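Local coordinates for Sec-alkylsulfatase (Pseudomonas sp. dsm 6611, PDB 4AXH), which catalyses the zinc-dependent, enantioselective hydrolysis of (R)-secondary-alkyl sulfates with strict inversion of configuration, releasing (S)-secondary alcohols and sulfate, at the interface of chains A and B. Sequence-based numbering; all coordinates share one arbitrary frame. Chains: chain A/B, Sec-alkylsulfatase.

The interface of chains A and B. Residues chain A 554, 557-558, 591-593; chain B 331, 377-378, 381.
Part of the two-fold symmetric interface of this type III sulfatase homodimer is formed by the C-terminal alkylsulfatase domain of chain A, through helix 549-559 and strand 591-596, which pack against helices 330-344 and 362-388 of chain B. B:Asn381 projects from helix 362-388 towards the last turns of helix 549-559. Its CB faces the backbone carbonyl of A:Ala557, 3.2 Å from O. With CG anti to the carbonyl carbon (chi1 -57°), one face of the amide is turned to the A:Ala557 methyl, whose CB lies 3.9 Å from CG of B:Asn381. At the tip the two branches part. The amide nitrogen ND2 of B:Asn381 turns towards strand 591-596, staying 3.5 Å from the backbone O of A:Leu592, too long for a direct bond. OD1 of B:Asn381 passes near CG1 of A:Ile558 and takes up a water at 3.0 Å; this water also lies 2.8 Å from the backbone O of A:Asp554, so it bridges the two chains. B:Lys331, bent at chi2, chi3 and chi4, crosses A:Asp554 obliquely, and its side-chain amino group NZ is 4.7 Å from the carboxylate OD1 of A:Asp554, so any attraction there would be long-range. About one turn earlier in helix 362-388 the contact becomes apolar. A:Val591 straddles the helix surface with both methyls: CG1, anti to the backbone N (chi1 -177°), meets the methyl CB of B:Ala377 at 3.6 Å, while CG2 reaches CB of B:Phe378. The A:Thr593 methyl CG2 also packs on B:Ala377.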
# COMPACT_ATOMS: atom_id res chain seq x y z
N ASP A 554 -9.32 13.29 -14.70
CA ASP A 554 -8.23 12.69 -13.92
C ASP A 554 -7.30 11.92 -14.89
O ASP A 554 -6.07 11.94 -14.73
CB ASP A 554 -8.81 11.80 -12.79
CG ASP A 554 -9.32 12.55 -11.55
OD1 ASP A 554 -8.93 13.73 -11.36
OD2 ASP A 554 -10.06 11.93 -10.75
N ALA A 557 -5.30 14.62 -16.69
CA ALA A 557 -4.23 15.12 -15.79
C ALA A 557 -3.01 14.18 -15.82
O ALA A 557 -1.89 14.63 -15.59
CB ALA A 557 -4.76 15.26 -14.37
N ILE A 558 -3.26 12.89 -16.13
CA ILE A 558 -2.29 11.80 -16.26
C ILE A 558 -1.72 11.79 -17.70
O ILE A 558 -0.53 11.56 -17.87
CB ILE A 558 -2.99 10.46 -15.85
CG1 ILE A 558 -3.07 10.32 -14.33
CG2 ILE A 558 -2.34 9.23 -16.50
CD1 ILE A 558 -4.15 9.40 -13.81
N VAL A 591 0.93 21.09 -14.79
CA VAL A 591 0.17 20.26 -13.85
C VAL A 591 -1.32 20.63 -13.99
O VAL A 591 -1.69 21.80 -13.86
CB VAL A 591 0.66 20.44 -12.38
CG1 VAL A 591 -0.09 19.53 -11.42
CG2 VAL A 591 2.17 20.23 -12.25
N LEU A 592 -2.16 19.62 -14.24
CA LEU A 592 -3.60 19.83 -14.35
C LEU A 592 -4.28 19.41 -13.06
O LEU A 592 -4.06 18.29 -12.59
CB LEU A 592 -4.19 19.07 -15.56
CG LEU A 592 -5.64 19.40 -15.94
CD1 LEU A 592 -5.78 20.81 -16.55
CD2 LEU A 592 -6.22 18.36 -16.90
N THR A 593 -5.08 20.32 -12.48
CA THR A 593 -5.87 20.13 -11.26
C THR A 593 -7.34 20.46 -11.58
O THR A 593 -7.60 21.13 -12.59
CB THR A 593 -5.27 20.92 -10.06
OG1 THR A 593 -5.08 22.30 -10.40
CG2 THR A 593 -3.93 20.36 -9.59
N LYS B 331 -2.78 12.24 -4.79
CA LYS B 331 -3.98 12.76 -5.45
C LYS B 331 -4.94 13.36 -4.43
O LYS B 331 -5.44 14.47 -4.62
CB LYS B 331 -4.67 11.67 -6.32
CG LYS B 331 -6.14 11.96 -6.72
CD LYS B 331 -6.35 12.00 -8.23
CE LYS B 331 -6.26 13.42 -8.80
NZ LYS B 331 -4.85 13.89 -8.97
N ALA B 377 0.11 16.99 -6.95
CA ALA B 377 -0.56 16.52 -8.17
C ALA B 377 0.47 16.12 -9.22
O ALA B 377 0.27 15.12 -9.92
CB ALA B 377 -1.50 17.56 -8.71
N PHE B 378 1.62 16.83 -9.26
CA PHE B 378 2.70 16.48 -10.19
C PHE B 378 3.26 15.09 -9.85
O PHE B 378 3.50 14.27 -10.75
CB PHE B 378 3.82 17.55 -10.18
CG PHE B 378 5.11 17.09 -10.86
CD1 PHE B 378 5.19 17.00 -12.26
CD2 PHE B 378 6.22 16.71 -10.11
CE1 PHE B 378 6.38 16.58 -12.89
CE2 PHE B 378 7.40 16.25 -10.74
CZ PHE B 378 7.46 16.18 -12.12
N ASN B 381 0.45 12.54 -10.93
CA ASN B 381 0.24 12.59 -12.39
C ASN B 381 1.44 12.26 -13.26
O ASN B 381 1.25 11.55 -14.24
CB ASN B 381 -0.44 13.89 -12.81
CG ASN B 381 -1.76 14.16 -12.14
OD1 ASN B 381 -2.54 13.24 -11.81
ND2 ASN B 381 -2.07 15.44 -11.95
O HOH W 1 -5.45 12.51 -12.05